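Local coordinates for protein MIP07328p (Drosophila melanogaster, PDB 6FKK) that is a semaphorin, a transmembrane axon guidance cue that probably acts as a chemorepellent by binding semaphorin receptors on other cells, at residues G400-S408 with T416-T424. Sequence-based numbering, arbitrary orientation.
Sequences GAYYDVIYS and TKFINILST
I406 pairs with F418, and S408 with T416, in a β hairpin that supplies the two middle strands of a four-stranded antiparallel sheet, one blade of the sema domain's β-propeller. Four backbone hydrogen bonds zip the strands together. I406 N reaches F418 O at 2.9 Å, the straightest of the four at 168°, while T416 N meets S408 O at 2.9 Å; each is answered by a bond in the return direction. From V405 back toward Y403 the strands draw apart, and side chains take over.

On one face I406 CB makes a CH-pi contact over the F418 ring, 3.9 Å from its centroid, and I406 CG2 and I406 CD1 reach the rim. An F418 chi1 of 73°, with CG between backbone N and carbonyl carbon, turns the ring toward I406. On the other face K417 runs its aliphatic chain past the Y407 ring, K417 CE 3.5 Å from Y407 CE2; K417 NZ hydrogen-bonds H477 NE2, and Y407 OH hydrogen-bonds L475 O. Farther along, V405 meets I419 through their CG2 methyls. Y403 bridges the widening gap: I419 CD1 lies over one ring face, and Y403 CD1, at the ring's edge, lies 3.6 Å from N420 O.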
ATOM      1  N   GLY A 400      23.835 -10.394  14.061  1.00 56.66           N
ATOM      2  CA  GLY A 400      22.862 -11.447  14.287  1.00 63.13           C
ATOM      3  C   GLY A 400      21.441 -10.966  14.490  1.00 76.14           C
ATOM      4  O   GLY A 400      20.517 -11.793  14.465  1.00 79.35           O
ATOM      5  N   ALA A 401      21.221  -9.669  14.691  1.00 67.52           N
ATOM      6  CA  ALA A 401      19.878  -9.131  14.827  1.00 49.94           C
ATOM      7  C   ALA A 401      19.221  -8.977  13.459  1.00 54.81           C
ATOM      8  O   ALA A 401      19.888  -8.875  12.426  1.00 65.19           O
ATOM      9  CB  ALA A 401      19.905  -7.782  15.549  1.00 57.92           C
ATOM     10  N   TYR A 402      17.892  -8.951  13.459  1.00 46.47           N
ATOM     11  CA  TYR A 402      17.106  -8.886  12.234  1.00 53.09           C
ATOM     12  C   TYR A 402      16.449  -7.517  12.119  1.00 58.02           C
ATOM     13  O   TYR A 402      15.808  -7.049  13.065  1.00 67.09           O
ATOM     14  CB  TYR A 402      16.054  -9.996  12.205  1.00 49.28           C
ATOM     15  CG  TYR A 402      16.660 -11.380  12.184  1.00 56.95           C
ATOM     16  CD1 TYR A 402      17.026 -12.018  13.362  1.00 67.69           C
ATOM     17  CD2 TYR A 402      16.882 -12.041  10.984  1.00 54.68           C
ATOM     18  CE1 TYR A 402      17.589 -13.281  13.345  1.00 69.73           C
ATOM     19  CE2 TYR A 402      17.442 -13.303  10.958  1.00 50.05           C
ATOM     20  CZ  TYR A 402      17.795 -13.917  12.141  1.00 79.16           C
ATOM     21  OH  TYR A 402      18.357 -15.173  12.120  1.00 80.40           O
ATOM     22  N   TYR A 403      16.623  -6.877  10.964  1.00 52.34           N
ATOM     23  CA  TYR A 403      16.076  -5.554  10.704  1.00 44.49           C
ATOM     24  C   TYR A 403      15.273  -5.574   9.412  1.00 39.56           C
ATOM     25  O   TYR A 403      15.657  -6.234   8.443  1.00 57.85           O
ATOM     26  CB  TYR A 403      17.183  -4.498  10.598  1.00 41.29           C
ATOM     27  CG  TYR A 403      18.082  -4.412  11.808  1.00 57.37           C
ATOM     28  CD1 TYR A 403      17.777  -3.566  12.865  1.00 42.39           C
ATOM     29  CD2 TYR A 403      19.243  -5.169  11.889  1.00 66.18           C
ATOM     30  CE1 TYR A 403      18.602  -3.481  13.973  1.00 53.21           C
ATOM     31  CE2 TYR A 403      20.072  -5.091  12.989  1.00 69.33           C
ATOM     32  CZ  TYR A 403      19.748  -4.247  14.029  1.00 68.51           C
ATOM     33  OH  TYR A 403      20.574  -4.171  15.125  1.00 82.38           O
ATOM     34  N   ASP A 404      14.160  -4.845   9.403  1.00 46.96           N
ATOM     35  CA  ASP A 404      13.405  -4.628   8.177  1.00 52.79           C
ATOM     36  C   ASP A 404      14.017  -3.459   7.414  1.00 51.55           C
ATOM     37  O   ASP A 404      14.053  -2.333   7.920  1.00 44.87           O
ATOM     38  CB  ASP A 404      11.936  -4.350   8.490  1.00 39.85           C
ATOM     39  CG  ASP A 404      11.211  -5.567   9.022  1.00 53.57           C
ATOM     40  OD1 ASP A 404      11.802  -6.666   8.995  1.00 58.86           O
ATOM     41  OD2 ASP A 404      10.051  -5.427   9.467  1.00 59.46           O
ATOM     42  N   VAL A 405      14.507  -3.721   6.207  1.00 48.35           N
ATOM     43  CA  VAL A 405      14.998  -2.656   5.341  1.00 40.83           C
ATOM     44  C   VAL A 405      13.807  -2.070   4.593  1.00 48.22           C
ATOM     45  O   VAL A 405      13.147  -2.766   3.814  1.00 45.67           O
ATOM     46  CB  VAL A 405      16.067  -3.171   4.368  1.00 40.87           C
ATOM     47  CG1 VAL A 405      16.616  -2.022   3.534  1.00 41.52           C
ATOM     48  CG2 VAL A 405      17.180  -3.856   5.138  1.00 47.64           C
ATOM     49  N   ILE A 406      13.526  -0.795   4.837  1.00 49.28           N
ATOM     50  CA  ILE A 406      12.332  -0.139   4.321  1.00 35.89           C
ATOM     51  C   ILE A 406      12.715   0.738   3.139  1.00 51.44           C
ATOM     52  O   ILE A 406      13.650   1.544   3.227  1.00 51.04           O
ATOM     53  CB  ILE A 406      11.638   0.686   5.418  1.00 40.39           C
ATOM     54  CG1 ILE A 406      11.250  -0.224   6.585  1.00 37.32           C
ATOM     55  CG2 ILE A 406      10.419   1.395   4.856  1.00 34.56           C
ATOM     56  CD1 ILE A 406      10.969   0.518   7.868  1.00 63.65           C
ATOM     57  N   TYR A 407      11.990   0.586   2.035  1.00 54.11           N
ATOM     58  CA  TYR A 407      12.211   1.360   0.824  1.00 50.02           C
ATOM     59  C   TYR A 407      11.034   2.300   0.603  1.00 56.15           C
ATOM     60  O   TYR A 407       9.874   1.902   0.749  1.00 66.19           O
ATOM     61  CB  TYR A 407      12.384   0.443  -0.390  1.00 43.81           C
ATOM     62  CG  TYR A 407      13.577  -0.485  -0.305  1.00 48.19           C
ATOM     63  CD1 TYR A 407      13.539  -1.625   0.485  1.00 48.10           C
ATOM     64  CD2 TYR A 407      14.737  -0.224  -1.021  1.00 53.46           C
ATOM     65  CE1 TYR A 407      14.625  -2.475   0.565  1.00 54.23           C
ATOM     66  CE2 TYR A 407      15.827  -1.072  -0.948  1.00 46.52           C
ATOM     67  CZ  TYR A 407      15.767  -2.194  -0.153  1.00 42.23           C
ATOM     68  OH  TYR A 407      16.848  -3.041  -0.076  1.00 54.12           O
ATOM     69  N   SER A 408      11.335   3.546   0.249  1.00 55.43           N
ATOM     70  CA  SER A 408      10.302   4.545   0.033  1.00 48.50           C
ATOM     71  C   SER A 408      10.670   5.405  -1.167  1.00 50.91           C
ATOM     72  O   SER A 408      11.826   5.806  -1.320  1.00 54.54           O
ATOM     73  CB  SER A 408      10.108   5.421   1.276  1.00 42.12           C
ATOM     74  OG  SER A 408       9.012   6.303   1.114  1.00 59.66           O
ATOM     75  N   THR A 416      14.662   6.020  -0.941  1.00 51.70           N
ATOM     76  CA  THR A 416      15.315   6.098   0.360  1.00 54.39           C
ATOM     77  C   THR A 416      15.271   4.733   1.032  1.00 68.55           C
ATOM     78  O   THR A 416      14.189   4.182   1.258  1.00 76.06           O
ATOM     79  CB  THR A 416      14.646   7.149   1.248  1.00 66.75           C
ATOM     80  OG1 THR A 416      14.814   8.449   0.669  1.00 83.01           O
ATOM     81  CG2 THR A 416      15.258   7.136   2.640  1.00 70.96           C
ATOM     82  N   LYS A 417      16.446   4.191   1.342  1.00 53.92           N
ATOM     83  CA  LYS A 417      16.574   3.014   2.188  1.00 50.62           C
ATOM     84  C   LYS A 417      16.818   3.456   3.624  1.00 47.52           C
ATOM     85  O   LYS A 417      17.567   4.407   3.868  1.00 63.79           O
ATOM     86  CB  LYS A 417      17.734   2.122   1.739  1.00 49.94           C
ATOM     87  CG  LYS A 417      17.711   1.668   0.294  1.00 57.81           C
ATOM     88  CD  LYS A 417      19.017   0.950  -0.032  1.00 81.95           C
ATOM     89  CE  LYS A 417      18.985   0.278  -1.395  1.00 81.37           C
ATOM     90  NZ  LYS A 417      18.732   1.234  -2.507  1.00 92.56           N
ATOM     91  N   PHE A 418      16.195   2.761   4.573  1.00 38.12           N
ATOM     92  CA  PHE A 418      16.468   3.032   5.979  1.00 38.25           C
ATOM     93  C   PHE A 418      16.019   1.853   6.827  1.00 47.60           C
ATOM     94  O   PHE A 418      15.148   1.072   6.434  1.00 54.35           O
ATOM     95  CB  PHE A 418      15.791   4.325   6.456  1.00 37.70           C
ATOM     96  CG  PHE A 418      14.298   4.219   6.619  1.00 44.22           C
ATOM     97  CD1 PHE A 418      13.450   4.490   5.558  1.00 53.36           C
ATOM     98  CD2 PHE A 418      13.743   3.873   7.842  1.00 42.17           C
ATOM     99  CE1 PHE A 418      12.078   4.403   5.710  1.00 49.69           C
ATOM    100  CE2 PHE A 418      12.374   3.782   7.998  1.00 48.61           C
ATOM    101  CZ  PHE A 418      11.541   4.048   6.931  1.00 50.73           C
ATOM    102  N   ILE A 419      16.635   1.740   8.005  1.00 38.43           N
ATOM    103  CA  ILE A 419      16.233   0.789   9.031  1.00 51.53           C
ATOM    104  C   ILE A 419      16.032   1.556  10.330  1.00 50.44           C
ATOM    105  O   ILE A 419      16.418   2.718  10.460  1.00 48.43           O
ATOM    106  CB  ILE A 419      17.258  -0.347   9.224  1.00 45.23           C
ATOM    107  CG1 ILE A 419      18.580   0.214   9.753  1.00 41.22           C
ATOM    108  CG2 ILE A 419      17.470  -1.109   7.923  1.00 50.46           C
ATOM    109  CD1 ILE A 419      19.586  -0.850  10.129  1.00 52.49           C
ATOM    110  N   ASN A 420      15.416   0.888  11.301  1.00 44.15           N
ATOM    111  CA  ASN A 420      15.137   1.478  12.602  1.00 45.25           C
ATOM    112  C   ASN A 420      15.881   0.714  13.686  1.00 48.86           C
ATOM    113  O   ASN A 420      15.970  -0.517  13.644  1.00 67.62           O
ATOM    114  CB  ASN A 420      13.636   1.477  12.905  1.00 58.85           C
ATOM    115  CG  ASN A 420      12.861   2.424  12.012  1.00 59.07           C
ATOM    116  OD1 ASN A 420      11.993   2.003  11.248  1.00 74.25           O
ATOM    117  ND2 ASN A 420      13.167   3.712  12.108  1.00 41.12           N
ATOM    118  N   ILE A 421      16.417   1.451  14.653  1.00 52.24           N
ATOM    119  CA  ILE A 421      17.091   0.875  15.809  1.00 60.39           C
ATOM    120  C   ILE A 421      16.492   1.507  17.056  1.00 55.63           C
ATOM    121  O   ILE A 421      16.485   2.737  17.191  1.00 75.05           O
ATOM    122  CB  ILE A 421      18.613   1.095  15.765  1.00 59.99           C
ATOM    123  CG1 ILE A 421      19.244   0.260  14.648  1.00 56.63           C
ATOM    124  CG2 ILE A 421      19.242   0.756  17.108  1.00 49.84           C
ATOM    125  CD1 ILE A 421      20.737   0.454  14.522  1.00 50.40           C
ATOM    126  N   LEU A 422      15.986   0.674  17.960  1.00 52.50           N
ATOM    127  CA  LEU A 422      15.353   1.129  19.191  1.00 69.54           C
ATOM    128  C   LEU A 422      16.307   0.879  20.351  1.00 77.02           C
ATOM    129  O   LEU A 422      16.728  -0.261  20.578  1.00 83.13           O
ATOM    130  CB  LEU A 422      14.021   0.413  19.414  1.00 66.48           C
ATOM    131  CG  LEU A 422      13.171   0.868  20.601  1.00 68.86           C
ATOM    132  CD1 LEU A 422      12.758   2.320  20.432  1.00 78.84           C
ATOM    133  CD2 LEU A 422      11.950  -0.024  20.765  1.00 69.30           C
ATOM    134  N   SER A 423      16.644   1.939  21.081  1.00 83.56           N
ATOM    135  CA  SER A 423      17.602   1.867  22.176  1.00103.12           C
ATOM    136  C   SER A 423      16.881   1.712  23.509  1.00135.47           C
ATOM    137  O   SER A 423      15.875   2.382  23.767  1.00123.51           O
ATOM    138  CB  SER A 423      18.489   3.114  22.204  1.00 92.84           C
ATOM    139  OG  SER A 423      17.710   4.288  22.342  1.00100.16           O
ATOM    140  N   THR A 424      17.405   0.827  24.354  1.00170.59           N
ATOM    141  CA  THR A 424      16.858   0.561  25.679  1.00184.70           C
ATOM    142  C   THR A 424      17.812   1.117  26.728  1.00200.49           C
ATOM    143  O   THR A 424      18.967   0.683  26.813  1.00209.05           O
ATOM    144  CB  THR A 424      16.638  -0.936  25.895  1.00180.82           C
ATOM    145  OG1 THR A 424      15.526  -1.377  25.107  1.00178.83           O
ATOM    146  CG2 THR A 424      16.365  -1.230  27.364  1.00179.17           C
TER